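Local coordinates for prolyl-tRNA synthetase (Giardia lamblia ATCC 50803, PDB 3IAL), which probably attaches L-proline to tRNA(Pro) at the expense of ATP, and is captured here with the prolyl-adenylate intermediate bound, at residues Asp26-Ile31 against Pro161-Arg166; Asp182-Leu187 against Ala220-Val225; Ile304-Cys309 against Asp344-Ser349. All blocks are in the same frame, centred on the assembly; numbering follows the deposited sequence.

Contact 1 of 3, residues Asp26-Ile31 against Pro161-Arg166; sequences DWFDAI and PLIRVR. With PR8 (5'-O-[(R)-hydroxy{[(2S)-pyrrolidin-2-ylcarbonyl]oxy}phosphoryl]adenosine), chain H.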
loop_
_atom_site.group_PDB
_atom_site.type_symbol
_atom_site.label_atom_id
_atom_site.label_comp_id
_atom_site.label_asym_id
_atom_site.label_seq_id
_atom_site.Cartn_x
_atom_site.Cartn_y
_atom_site.Cartn_z
ATOM N N ASP B 26 -29.874 3.197 7.627
ATOM C CA ASP B 26 -29.663 4.521 8.238
ATOM C C ASP B 26 -28.492 4.546 9.223
ATOM O O ASP B 26 -27.761 5.529 9.295
ATOM C CB ASP B 26 -30.926 4.990 8.946
ATOM C CG ASP B 26 -32.056 5.264 7.983
ATOM O OD1 ASP B 26 -31.772 5.527 6.798
ATOM O OD2 ASP B 26 -33.220 5.216 8.412
ATOM N N TRP B 27 -28.335 3.464 9.979
ATOM C CA TRP B 27 -27.232 3.319 10.922
ATOM C C TRP B 27 -25.905 3.403 10.186
ATOM O O TRP B 27 -24.992 4.134 10.596
ATOM C CB TRP B 27 -27.368 1.985 11.655
ATOM C CG TRP B 27 -26.327 1.728 12.664
ATOM C CD1 TRP B 27 -26.393 1.994 14.003
ATOM C CD2 TRP B 27 -25.059 1.126 12.432
ATOM N NE1 TRP B 27 -25.229 1.592 14.621
ATOM C CE2 TRP B 27 -24.390 1.067 13.676
ATOM C CE3 TRP B 27 -24.420 0.621 11.297
ATOM C CZ2 TRP B 27 -23.121 0.525 13.809
ATOM C CZ3 TRP B 27 -23.144 0.086 11.433
ATOM C CH2 TRP B 27 -22.508 0.053 12.671
ATOM N N PHE B 28 -25.810 2.665 9.086
ATOM C CA PHE B 28 -24.582 2.607 8.286
ATOM C C PHE B 28 -24.185 3.974 7.743
ATOM O O PHE B 28 -23.045 4.404 7.925
ATOM C CB PHE B 28 -24.744 1.616 7.130
ATOM C CG PHE B 28 -23.482 1.367 6.361
ATOM C CD1 PHE B 28 -22.606 0.366 6.750
ATOM C CD2 PHE B 28 -23.169 2.136 5.239
ATOM C CE1 PHE B 28 -21.437 0.114 6.030
ATOM C CE2 PHE B 28 -22.000 1.902 4.520
ATOM C CZ PHE B 28 -21.131 0.887 4.917
ATOM N N ASP B 29 -25.122 4.655 7.085
ATOM C CA ASP B 29 -24.859 5.990 6.540
ATOM C C ASP B 29 -24.428 6.983 7.612
ATOM O O ASP B 29 -23.471 7.736 7.409
ATOM C CB ASP B 29 -26.085 6.542 5.808
ATOM C CG ASP B 29 -26.352 5.838 4.490
ATOM O OD1 ASP B 29 -25.424 5.215 3.919
ATOM O OD2 ASP B 29 -27.509 5.907 4.032
ATOM N N ALA B 30 -25.122 6.981 8.751
ATOM C CA ALA B 30 -24.800 7.903 9.835
ATOM C C ALA B 30 -23.421 7.584 10.461
ATOM O O ALA B 30 -22.615 8.489 10.692
ATOM C CB ALA B 30 -25.900 7.888 10.901
ATOM N N ILE B 31 -23.137 6.310 10.711
ATOM C CA ILE B 31 -21.837 5.952 11.286
ATOM C C ILE B 31 -20.676 6.277 10.326
ATOM O O ILE B 31 -19.614 6.682 10.784
ATOM C CB ILE B 31 -21.779 4.481 11.791
ATOM C CG1 ILE B 31 -20.663 4.313 12.835
ATOM C CG2 ILE B 31 -21.581 3.502 10.624
ATOM C CD1 ILE B 31 -20.679 5.368 13.971
ATOM N N PRO B 161 -21.154 3.856 0.344
ATOM C CA PRO B 161 -19.737 3.713 0.699
ATOM C C PRO B 161 -19.346 2.288 1.075
ATOM O O PRO B 161 -20.083 1.620 1.802
ATOM C CB PRO B 161 -19.585 4.641 1.908
ATOM C CG PRO B 161 -20.574 5.691 1.670
ATOM C CD PRO B 161 -21.749 5.024 1.004
ATOM N N LEU B 162 -18.198 1.838 0.560
ATOM C CA LEU B 162 -17.624 0.522 0.856
ATOM C C LEU B 162 -18.345 -0.646 0.171
ATOM O O LEU B 162 -17.707 -1.626 -0.192
ATOM C CB LEU B 162 -17.545 0.256 2.368
ATOM C CG LEU B 162 -16.965 1.353 3.256
ATOM C CD1 LEU B 162 -16.926 0.893 4.688
ATOM C CD2 LEU B 162 -15.565 1.738 2.795
ATOM N N ILE B 163 -19.656 -0.539 -0.002
ATOM C CA ILE B 163 -20.498 -1.656 -0.434
ATOM C C ILE B 163 -20.747 -1.628 -1.946
ATOM O O ILE B 163 -20.638 -2.650 -2.603
ATOM C CB ILE B 163 -21.844 -1.651 0.357
ATOM C CG1 ILE B 163 -21.601 -2.118 1.795
ATOM C CG2 ILE B 163 -22.900 -2.517 -0.311
ATOM C CD1 ILE B 163 -22.736 -1.810 2.732
ATOM N N ARG B 164 -21.091 -0.462 -2.482
ATOM C CA ARG B 164 -21.336 -0.294 -3.917
ATOM C C ARG B 164 -20.812 1.063 -4.358
ATOM O O ARG B 164 -21.512 2.056 -4.237
ATOM C CB ARG B 164 -22.835 -0.365 -4.249
ATOM C CG ARG B 164 -23.412 -1.761 -4.380
ATOM C CD ARG B 164 -24.740 -1.718 -5.150
ATOM N NE ARG B 164 -25.678 -0.784 -4.522
ATOM C CZ ARG B 164 -26.642 -1.116 -3.665
ATOM N NH1 ARG B 164 -26.855 -2.386 -3.326
ATOM N NH2 ARG B 164 -27.414 -0.164 -3.146
ATOM N N VAL B 165 -19.580 1.093 -4.862
ATOM C CA VAL B 165 -18.940 2.335 -5.279
ATOM C C VAL B 165 -18.438 2.211 -6.718
ATOM O O VAL B 165 -18.380 1.119 -7.270
ATOM C CB VAL B 165 -17.788 2.748 -4.311
ATOM C CG1 VAL B 165 -18.359 3.234 -2.974
ATOM C CG2 VAL B 165 -16.802 1.612 -4.094
ATOM N N ARG B 166 -18.104 3.338 -7.330
ATOM C CA ARG B 166 -17.667 3.346 -8.721
ATOM C C ARG B 166 -16.142 3.295 -8.842
ATOM O O ARG B 166 -15.632 2.835 -9.859
ATOM C CB ARG B 166 -18.256 4.537 -9.467
ATOM C CG ARG B 166 -19.751 4.360 -9.746
ATOM C CD ARG B 166 -20.392 5.615 -10.289
ATOM N NE ARG B 166 -20.077 5.852 -11.691
ATOM C CZ ARG B 166 -19.944 7.057 -12.260
ATOM N NH1 ARG B 166 -20.052 8.185 -11.560
ATOM N NH2 ARG B 166 -19.673 7.134 -13.551
HETATM C C PR8 H . -13.302 -10.725 -9.504
HETATM N N PR8 H . -11.276 -10.487 -10.800
HETATM O O PR8 H . -13.520 -9.566 -9.865
HETATM P P PR8 H . -15.389 -10.669 -8.157
HETATM N N1 PR8 H . -18.085 -2.028 -4.629
HETATM C C2 PR8 H . -17.340 -2.594 -3.686
HETATM N N3 PR8 H . -16.861 -3.834 -3.808
HETATM C C4 PR8 H . -17.113 -4.567 -4.892
HETATM C C5 PR8 H . -17.899 -4.011 -5.897
HETATM C C6 PR8 H . -18.384 -2.714 -5.749
HETATM N N6 PR8 H . -19.131 -2.164 -6.707
HETATM N N7 PR8 H . -18.011 -4.917 -6.860
HETATM C C8 PR8 H . -17.329 -6.001 -6.485
HETATM N N9 PR8 H . -16.783 -5.799 -5.278
HETATM C CA PR8 H . -12.012 -11.423 -9.934
HETATM C CB PR8 H . -11.149 -11.663 -8.706
HETATM C CD PR8 H . -9.905 -10.418 -10.305
HETATM C CG PR8 H . -10.069 -10.575 -8.788
HETATM C "C1'" PR8 H . -15.951 -6.802 -4.539
HETATM O O10 PR8 H . -14.134 -11.492 -8.750
HETATM O O1P PR8 H . -16.403 -10.323 -9.185
HETATM C "C2'" PR8 H . -16.774 -8.027 -4.070
HETATM O "O2'" PR8 H . -16.361 -8.420 -2.753
HETATM O O2P PR8 H . -16.025 -11.632 -7.039
HETATM C "C3'" PR8 H . -16.333 -9.112 -5.025
HETATM O "O3'" PR8 H . -16.524 -10.400 -4.436
HETATM C "C4'" PR8 H . -14.857 -8.759 -5.059
HETATM O "O4'" PR8 H . -14.913 -7.358 -5.408
HETATM C "C5'" PR8 H . -14.169 -9.602 -6.110
HETATM O "O5'" PR8 H . -14.779 -9.405 -7.371
#
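F28 projects from helix 24-34 into the loop 161-166, and its ring meets three consecutive residues there. The methyl CD1 of I163 lies over one face, 4.2 Å from the ring centroid and displaced toward the rim, a CH-pi contact. The carbonyl of P161 comes instead to the ring edge, near its plane, with its O 3.3 Å from F28 CE2, while L162 CD1 approaches obliquely, 4.2 Å from CZ. Both torsions serve this placement: F28 holds CG anti to its backbone N (chi1 -173°), which sends the ring out from the helix, and I163 runs extended through CG1 (chi2 165°) to bring CD1 onto the face. S283 and A279 of helix 276-285 add to the packing, so this part is dense, apolar and buried. The looser margin lies at D29, partly exposed, whose carboxylate passes the loop without close contact and is engaged by K160 through a salt bridge; R164, also partly exposed, takes no part in the packing and forms a salt bridge with the terminal carboxylate of Y518. On the ligand side the same loop reads the adenine. V165 N donates a weak hydrogen bond to PR8 N1 (3.5 Å), nearly straight at 165°, and PR8 N6 returns a weak, more bent one to V165 O at 3.4 Å. The loop, joining strands 143-152 and 167-177 and meeting the adenine with weak backbone hydrogen bonds at V165, matches the motif 2 loop of the class II synthetase active site.

Contact 2 of 3, residues Asp182-Leu187 against Ala220-Val225; sequences DAVSQL and ADYSEV
L187 lays its CD2 methyl against the phenol end of Y222, 3.5 Å from CE2 and 3.4 Å from OH, approaching the ring obliquely. The two side chains come from opposite directions, one from helix 180-201 and the other from strand 222-229. Y222 reaches the helix because its CG sits between backbone N and carbonyl carbon (chi1 62°), swinging the ring out from the strand. V184, one turn earlier on the helix and exposed, crosses the tyrosine at about a right angle and brings CG2 to 3.8 Å from Y222 OH. The hydroxyl is thus bordered by two methyls, and its polar partner is N243 ND2, by a hydrogen bond. The same L187 CD2 also touches the E224 carboxylate, 3.8 Å from OE2; E224 OE1 is hydrogen-bonded to W191 NE1 further along the helix. R210 makes a cation-pi contact with the Y222 ring. Helix and strand segments run nearly parallel, 17° apart, with axes 11.7 Å from each other, a separation spanned by side chains alone. The helix packs over the antiparallel strands of the catalytic core: A183 and L187 rest on T269 of strand 263-274, and L187 also on I241 of strand 235-245, which pairs with 222-229.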
loop_
_atom_site.group_PDB
_atom_site.type_symbol
_atom_site.label_atom_id
_atom_site.label_comp_id
_atom_site.label_asym_id
_atom_site.label_seq_id
_atom_site.Cartn_x
_atom_site.Cartn_y
_atom_site.Cartn_z
ATOM N N ASP B 182 -3.477 -28.393 -9.730
ATOM C CA ASP B 182 -2.859 -27.227 -9.075
ATOM C C ASP B 182 -3.850 -26.072 -8.962
ATOM O O ASP B 182 -3.844 -25.349 -7.978
ATOM C CB ASP B 182 -1.654 -26.712 -9.863
ATOM C CG ASP B 182 -0.530 -27.730 -9.995
ATOM O OD1 ASP B 182 -0.335 -28.577 -9.094
ATOM O OD2 ASP B 182 0.178 -27.659 -11.021
ATOM N N ALA B 183 -4.668 -25.886 -10.000
ATOM C CA ALA B 183 -5.678 -24.833 -10.025
ATOM C C ALA B 183 -6.679 -25.038 -8.889
ATOM O O ALA B 183 -6.935 -24.120 -8.121
ATOM C CB ALA B 183 -6.396 -24.799 -11.372
ATOM N N VAL B 184 -7.212 -26.254 -8.780
ATOM C CA VAL B 184 -8.125 -26.608 -7.690
ATOM C C VAL B 184 -7.481 -26.418 -6.316
ATOM O O VAL B 184 -8.100 -25.882 -5.413
ATOM C CB VAL B 184 -8.637 -28.060 -7.837
ATOM C CG1 VAL B 184 -9.287 -28.529 -6.548
ATOM C CG2 VAL B 184 -9.606 -28.156 -9.017
ATOM N N SER B 185 -6.236 -26.851 -6.159
ATOM C CA SER B 185 -5.521 -26.664 -4.890
ATOM C C SER B 185 -5.337 -25.175 -4.542
ATOM O O SER B 185 -5.377 -24.793 -3.363
ATOM C CB SER B 185 -4.156 -27.366 -4.930
ATOM O OG SER B 185 -3.381 -27.032 -3.783
ATOM N N GLN B 186 -5.140 -24.336 -5.560
ATOM C CA GLN B 186 -4.983 -22.894 -5.324
ATOM C C GLN B 186 -6.224 -22.269 -4.672
ATOM O O GLN B 186 -6.104 -21.385 -3.826
ATOM C CB GLN B 186 -4.675 -22.148 -6.620
ATOM C CG GLN B 186 -4.184 -20.707 -6.405
ATOM C CD GLN B 186 -2.885 -20.668 -5.634
ATOM O OE1 GLN B 186 -1.961 -21.412 -5.938
ATOM N NE2 GLN B 186 -2.824 -19.833 -4.600
ATOM N N LEU B 187 -7.406 -22.709 -5.090
ATOM C CA LEU B 187 -8.653 -22.215 -4.503
ATOM C C LEU B 187 -8.694 -22.412 -2.987
ATOM O O LEU B 187 -9.110 -21.509 -2.260
ATOM C CB LEU B 187 -9.871 -22.849 -5.173
ATOM C CG LEU B 187 -10.460 -22.106 -6.382
ATOM C CD1 LEU B 187 -9.412 -21.649 -7.388
ATOM C CD2 LEU B 187 -11.505 -22.980 -7.062
ATOM N N ALA B 220 -15.177 -17.163 -16.190
ATOM C CA ALA B 220 -14.841 -18.266 -15.289
ATOM C C ALA B 220 -15.467 -19.587 -15.726
ATOM O O ALA B 220 -16.531 -19.601 -16.336
ATOM C CB ALA B 220 -15.277 -17.942 -13.865
ATOM N N ASP B 221 -14.787 -20.689 -15.405
ATOM C CA ASP B 221 -15.365 -22.032 -15.480
ATOM C C ASP B 221 -16.291 -22.312 -14.291
ATOM O O ASP B 221 -17.287 -23.008 -14.436
ATOM C CB ASP B 221 -14.263 -23.102 -15.502
ATOM C CG ASP B 221 -13.705 -23.368 -16.900
ATOM O OD1 ASP B 221 -14.151 -22.735 -17.893
ATOM O OD2 ASP B 221 -12.811 -24.241 -16.993
ATOM N N TYR B 222 -15.920 -21.836 -13.107
ATOM C CA TYR B 222 -16.842 -21.792 -11.970
ATOM C C TYR B 222 -16.356 -20.762 -10.963
ATOM O O TYR B 222 -15.193 -20.338 -11.000
ATOM C CB TYR B 222 -17.044 -23.166 -11.307
ATOM C CG TYR B 222 -15.795 -23.791 -10.699
ATOM C CD1 TYR B 222 -14.953 -24.594 -11.461
ATOM C CD2 TYR B 222 -15.473 -23.591 -9.364
ATOM C CE1 TYR B 222 -13.823 -25.166 -10.916
ATOM C CE2 TYR B 222 -14.339 -24.173 -8.804
ATOM C CZ TYR B 222 -13.517 -24.954 -9.588
ATOM O OH TYR B 222 -12.385 -25.528 -9.053
ATOM N N SER B 223 -17.268 -20.352 -10.086
ATOM C CA SER B 223 -17.021 -19.270 -9.143
ATOM C C SER B 223 -17.463 -19.672 -7.748
ATOM O O SER B 223 -18.552 -20.227 -7.565
ATOM C CB SER B 223 -17.760 -18.003 -9.588
ATOM O OG SER B 223 -17.108 -17.399 -10.692
ATOM N N GLU B 224 -16.586 -19.423 -6.782
ATOM C CA GLU B 224 -16.862 -19.649 -5.377
ATOM C C GLU B 224 -16.844 -18.311 -4.646
ATOM O O GLU B 224 -16.050 -17.427 -4.981
ATOM C CB GLU B 224 -15.820 -20.585 -4.785
ATOM C CG GLU B 224 -15.787 -21.937 -5.461
ATOM C CD GLU B 224 -14.759 -22.874 -4.859
ATOM O OE1 GLU B 224 -13.981 -22.440 -3.988
ATOM O OE2 GLU B 224 -14.725 -24.052 -5.270
ATOM N N VAL B 225 -17.722 -18.176 -3.655
ATOM C CA VAL B 225 -17.966 -16.901 -3.008
ATOM C C VAL B 225 -18.207 -17.041 -1.511
ATOM O O VAL B 225 -18.564 -18.116 -1.018
ATOM C CB VAL B 225 -19.203 -16.194 -3.619
ATOM C CG1 VAL B 225 -18.977 -15.922 -5.093
ATOM C CG2 VAL B 225 -20.495 -17.022 -3.393
#

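Contact 3 of 3, residues Ile304-Cys309 against Asp344-Ser349; sequences IIPIGC and DDFSKS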
loop_
_atom_site.group_PDB
_atom_site.type_symbol
_atom_site.label_atom_id
_atom_site.label_comp_id
_atom_site.label_asym_id
_atom_site.label_seq_id
_atom_site.Cartn_x
_atom_site.Cartn_y
_atom_site.Cartn_z
ATOM N N ILE B 304 -6.093 5.738 27.007
ATOM C CA ILE B 304 -5.869 5.902 28.437
ATOM C C ILE B 304 -6.332 7.294 28.812
ATOM O O ILE B 304 -5.897 8.272 28.218
ATOM C CB ILE B 304 -4.385 5.717 28.815
ATOM C CG1 ILE B 304 -3.822 4.431 28.209
ATOM C CG2 ILE B 304 -4.227 5.663 30.317
ATOM C CD1 ILE B 304 -2.369 4.149 28.603
ATOM N N ILE B 305 -7.223 7.381 29.792
ATOM C CA ILE B 305 -7.813 8.654 30.183
ATOM C C ILE B 305 -7.448 9.011 31.626
ATOM O O ILE B 305 -7.853 8.321 32.558
ATOM C CB ILE B 305 -9.343 8.631 30.024
ATOM C CG1 ILE B 305 -9.718 8.345 28.564
ATOM C CG2 ILE B 305 -9.952 9.973 30.469
ATOM C CD1 ILE B 305 -11.190 8.013 28.349
ATOM N N PRO B 306 -6.657 10.078 31.810
ATOM C CA PRO B 306 -6.445 10.590 33.160
ATOM C C PRO B 306 -7.736 11.204 33.693
ATOM O O PRO B 306 -8.343 12.013 33.004
ATOM C CB PRO B 306 -5.368 11.673 32.979
ATOM C CG PRO B 306 -4.961 11.635 31.556
ATOM C CD PRO B 306 -5.988 10.899 30.791
ATOM N N ILE B 307 -8.167 10.801 34.886
ATOM C CA ILE B 307 -9.382 11.355 35.481
ATOM C C ILE B 307 -9.067 12.158 36.736
ATOM O O ILE B 307 -8.039 11.938 37.392
ATOM C CB ILE B 307 -10.456 10.273 35.789
ATOM C CG1 ILE B 307 -9.978 9.270 36.841
ATOM C CG2 ILE B 307 -10.872 9.558 34.517
ATOM C CD1 ILE B 307 -11.030 8.225 37.201
ATOM N N GLY B 308 -9.960 13.100 37.046
ATOM C CA GLY B 308 -9.857 13.920 38.247
ATOM C C GLY B 308 -8.690 14.888 38.299
ATOM O O GLY B 308 -8.338 15.364 39.375
ATOM N N CYS B 309 -8.090 15.187 37.148
ATOM C CA CYS B 309 -7.006 16.166 37.082
ATOM C C CYS B 309 -7.558 17.592 36.994
ATOM O O CYS B 309 -8.745 17.799 36.726
ATOM C CB CYS B 309 -6.082 15.872 35.900
ATOM S SG CYS B 309 -5.148 14.317 36.053
ATOM N N ASP B 344 -5.505 13.676 27.339
ATOM C CA ASP B 344 -5.285 14.547 28.493
ATOM C C ASP B 344 -5.989 15.906 28.376
ATOM O O ASP B 344 -5.539 16.881 28.968
ATOM C CB ASP B 344 -3.776 14.733 28.740
ATOM C CG ASP B 344 -3.028 15.261 27.523
ATOM O OD1 ASP B 344 -3.657 15.503 26.463
ATOM O OD2 ASP B 344 -1.795 15.425 27.628
ATOM N N ASP B 345 -7.084 15.975 27.617
ATOM C CA ASP B 345 -7.853 17.220 27.493
ATOM C C ASP B 345 -8.826 17.320 28.662
ATOM O O ASP B 345 -9.901 16.724 28.635
ATOM C CB ASP B 345 -8.609 17.295 26.158
ATOM C CG ASP B 345 -9.335 18.631 25.961
ATOM O OD1 ASP B 345 -9.110 19.567 26.764
ATOM O OD2 ASP B 345 -10.133 18.752 25.003
ATOM N N PHE B 346 -8.447 18.090 29.678
ATOM C CA PHE B 346 -9.204 18.153 30.935
ATOM C C PHE B 346 -10.442 19.057 30.869
ATOM O O PHE B 346 -11.236 19.087 31.812
ATOM C CB PHE B 346 -8.293 18.596 32.087
ATOM C CG PHE B 346 -7.004 17.815 32.176
ATOM C CD1 PHE B 346 -5.781 18.470 32.230
ATOM C CD2 PHE B 346 -7.017 16.422 32.182
ATOM C CE1 PHE B 346 -4.593 17.752 32.307
ATOM C CE2 PHE B 346 -5.837 15.698 32.259
ATOM C CZ PHE B 346 -4.622 16.363 32.319
ATOM N N SER B 347 -10.605 19.786 29.765
ATOM C CA SER B 347 -11.791 20.623 29.564
ATOM C C SER B 347 -13.034 19.779 29.247
ATOM O O SER B 347 -14.141 20.106 29.690
ATOM C CB SER B 347 -11.547 21.642 28.445
ATOM O OG SER B 347 -11.404 21.010 27.189
ATOM N N LYS B 348 -12.840 18.699 28.488
ATOM C CA LYS B 348 -13.935 17.811 28.085
ATOM C C LYS B 348 -14.385 16.949 29.262
ATOM O O LYS B 348 -13.558 16.395 29.980
ATOM C CB LYS B 348 -13.501 16.884 26.940
ATOM C CG LYS B 348 -12.935 17.576 25.687
ATOM C CD LYS B 348 -13.945 17.684 24.537
ATOM C CE LYS B 348 -14.905 18.852 24.714
ATOM N NZ LYS B 348 -15.681 19.116 23.467
ATOM N N SER B 349 -15.694 16.822 29.447
ATOM C CA SER B 349 -16.230 15.925 30.467
ATOM C C SER B 349 -15.999 14.461 30.080
ATOM O O SER B 349 -15.821 14.143 28.904
ATOM C CB SER B 349 -17.725 16.179 30.679
ATOM O OG SER B 349 -18.497 15.586 29.653
#
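After P306 and I307 the chain passes through G308, whose positive phi (67°) turns it and brings C309 round to face the loop 344-349. The two segments approach without backbone pairing: P306 and D344 have their CA atoms 6.2 Å apart, and C309 and F346 theirs 6.8 Å apart. F346 carries the contact. The CB of C309 lies over one face of its ring, 3.9 Å from the centroid and 19° off the normal, a CH-pi contact shifted toward the rim. With SG anti to the carbonyl carbon (chi1 -66°), the sulfur meets the ring only obliquely, 4.8 Å from its centroid. P306 CB sits at the ring edge, near its plane and 4.1 Å from CE2, and the proline CG also packs on the backbone of D344. The opposite face of F346 is covered from within its own loop by the carbonyl O of D344, 3.3 Å above the ring plane and over its centre. Within the loop, S347 OG donates to D345 OD1 at 2.7 Å from the syn side, well out of the carboxylate plane, before S349 caps helix 350-359. The contact thus joins strand 302-307 to the loop between strand 340-342 and helix 350-359 of the anticodon-binding domain. Across the segments it rests on dispersion, CH-pi and a weak sulfur-aromatic term, while S347 and D345 spend their hydrogen bond inside the loop.

Contact 1 is the buried one, whereas contacts 2 and 3 are each partly buried, with exposed residues at their margins. Contact 2 lies wholly within the class II core range, while contact 1 joins its 161-166 loop to helix 24-34; they share no helix or strand, and their nearest atoms are about 14 Å apart. Contact 3 lies in the anticodon-binding domain, its centre 54 Å from that of contact 2. An aromatic ring anchors each, but its company differs: aliphatic groups and a carbonyl in contact 1; methyls in contact 2, with the phenol hydroxyl and one nearby carboxylate oxygen bonded to N243 and W191; cysteine, proline and a carbonyl of its own loop in contact 3. Contact 1 alone includes residues that touch the ligand.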